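Local structure of probable branched-chain amino acid ABC transporter, amino acid binding protein (Thermus thermophilus, 3LKB) at residues N60-Q64 and G85-L90. The protein binds valine and probably serves as the solute-binding component of a branched-chain amino acid ABC transporter. The protein carries 2 engineered substitutions. Sequence-based numbering, arbitrary orientation.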
loop_
_atom_site.group_PDB
_atom_site.type_symbol
_atom_site.label_atom_id
_atom_site.label_comp_id
_atom_site.label_asym_id
_atom_site.label_seq_id
_atom_site.Cartn_x
_atom_site.Cartn_y
_atom_site.Cartn_z
ATOM N N ASN A 60 0.040 -6.015 -15.698
ATOM C CA ASN A 60 0.897 -6.910 -16.474
ATOM C C ASN A 60 1.859 -6.209 -17.441
ATOM O O ASN A 60 2.983 -6.696 -17.600
ATOM C CB ASN A 60 0.058 -7.945 -17.227
ATOM C CG ASN A 60 -0.776 -8.811 -16.304
ATOM O OD1 ASN A 60 -0.537 -8.916 -15.099
ATOM N ND2 ASN A 60 -1.773 -9.430 -16.869
ATOM N N ALA A 61 1.443 -5.073 -18.042
ATOM C CA ALA A 61 2.317 -4.234 -18.883
ATOM C C ALA A 61 3.458 -3.565 -18.123
ATOM O O ALA A 61 4.608 -3.479 -18.633
ATOM C CB ALA A 61 1.503 -3.183 -19.660
ATOM N N ASN A 62 3.172 -3.074 -16.920
ATOM C CA ASN A 62 4.264 -2.650 -16.064
ATOM C C ASN A 62 5.206 -3.841 -15.794
ATOM O O ASN A 62 6.414 -3.714 -15.975
ATOM C CB ASN A 62 3.779 -1.954 -14.768
ATOM C CG ASN A 62 3.018 -0.665 -15.061
ATOM O OD1 ASN A 62 3.249 -0.075 -16.086
ATOM N ND2 ASN A 62 2.079 -0.258 -14.188
ATOM N N THR A 63 4.668 -5.006 -15.429
ATOM C CA THR A 63 5.528 -6.153 -15.097
ATOM C C THR A 63 6.453 -6.570 -16.264
ATOM O O THR A 63 7.619 -6.899 -16.055
ATOM C CB THR A 63 4.696 -7.367 -14.685
ATOM O OG1 THR A 63 3.761 -6.989 -13.668
ATOM C CG2 THR A 63 5.596 -8.544 -14.213
ATOM N N GLN A 64 5.924 -6.544 -17.485
ATOM C CA GLN A 64 6.694 -6.933 -18.651
ATOM C C GLN A 64 7.821 -5.932 -18.874
ATOM O O GLN A 64 8.975 -6.323 -19.168
ATOM C CB GLN A 64 5.794 -7.029 -19.916
ATOM C CG GLN A 64 6.477 -7.699 -21.158
ATOM C CD GLN A 64 5.563 -7.789 -22.374
ATOM O OE1 GLN A 64 4.413 -8.222 -22.253
ATOM N NE2 GLN A 64 6.071 -7.388 -23.559
ATOM N N GLY A 85 -1.511 -13.553 -13.547
ATOM C CA GLY A 85 -1.789 -13.115 -14.864
ATOM C C GLY A 85 -0.522 -12.769 -15.562
ATOM O O GLY A 85 -0.333 -13.123 -16.659
ATOM N N ALA A 86 0.356 -12.115 -14.837
ATOM C CA ALA A 86 1.638 -11.684 -15.363
ATOM C C ALA A 86 2.511 -12.870 -15.686
ATOM O O ALA A 86 3.048 -12.944 -16.801
ATOM C CB ALA A 86 2.357 -10.725 -14.391
ATOM N N ASN A 87 2.635 -13.800 -14.739
ATOM C CA ASN A 87 3.407 -15.017 -14.962
ATOM C C ASN A 87 2.898 -15.825 -16.132
ATOM O O ASN A 87 3.706 -16.274 -16.942
ATOM C CB ASN A 87 3.440 -15.896 -13.717
ATOM C CG ASN A 87 4.434 -15.405 -12.687
ATOM O OD1 ASN A 87 4.119 -14.583 -11.818
ATOM N ND2 ASN A 87 5.628 -15.933 -12.750
ATOM N N LEU A 88 1.575 -16.032 -16.233
ATOM C CA LEU A 88 1.007 -16.681 -17.457
ATOM C C LEU A 88 1.487 -16.035 -18.770
ATOM O O LEU A 88 1.938 -16.718 -19.670
ATOM C CB LEU A 88 -0.511 -16.714 -17.412
ATOM C CG LEU A 88 -0.961 -17.765 -16.376
ATOM C CD1 LEU A 88 -2.449 -17.639 -16.007
ATOM C CD2 LEU A 88 -0.676 -19.153 -16.964
ATOM N N GLN A 89 1.451 -14.718 -18.824
ATOM C CA GLN A 89 1.772 -13.939 -19.985
ATOM C C GLN A 89 3.266 -14.028 -20.321
ATOM O O GLN A 89 3.626 -14.113 -21.466
ATOM C CB GLN A 89 1.412 -12.477 -19.658
ATOM C CG GLN A 89 0.774 -11.807 -20.761
ATOM C CD GLN A 89 0.299 -10.382 -20.469
ATOM O OE1 GLN A 89 1.105 -9.440 -20.345
ATOM N NE2 GLN A 89 -1.035 -10.216 -20.436
ATOM N N LEU A 90 4.133 -13.956 -19.312
ATOM C CA LEU A 90 5.589 -14.093 -19.499
ATOM C C LEU A 90 6.156 -15.499 -19.678
ATOM O O LEU A 90 7.356 -15.610 -19.965
ATOM C CB LEU A 90 6.313 -13.490 -18.291
ATOM C CG LEU A 90 5.761 -12.109 -17.989
ATOM C CD1 LEU A 90 6.457 -11.633 -16.792
ATOM C CD2 LEU A 90 6.093 -11.239 -19.161
#
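Side-chain packing, with no hydrogen bond between segments 60-64 and 85-90, joins the N-terminal turns of helices 60-72 and 84-97 in the N-terminal lobe of this periplasmic binding protein. The axes of these short segments approach to 9.5 Å at a signed crossing angle of -53°, burying 313 Å² in total. Asn-60, opposite Gly-85 and Ala-86, marks the tightest part: its CA lies 5.0 Å from that of Ala-86, and its OD1 comes within 3.3 Å of Ala-86 N, at an angle too poor for a hydrogen bond. One turn on, the contacts to Ala-86 and Leu-90 are made carbon to carbon. Thr-63 CG2 touches Ala-86 CB at 3.9 Å and Leu-90 CD1 at 4.1 Å, while its hydroxyl is hydrogen-bonded to Asp-56 and to the Asn-59 carbonyl. Gln-64 CG meets Leu-90 CD2 at 4.1 Å; at the exposed margin, Asn-60 CB lies 3.6 Å from Gln-89 OE1. The two helices follow strands 47-55 and 79-81 in this fold's strand-helix alternation. Helix 84-97 begins at Thr-84 of the valine pocket, placing residue Gly-85 about 6 Å from the ligand; Asn-62 hydrogen-bonds Gly-276 of the second subunit, and Asn-87 packs on strand 101-103.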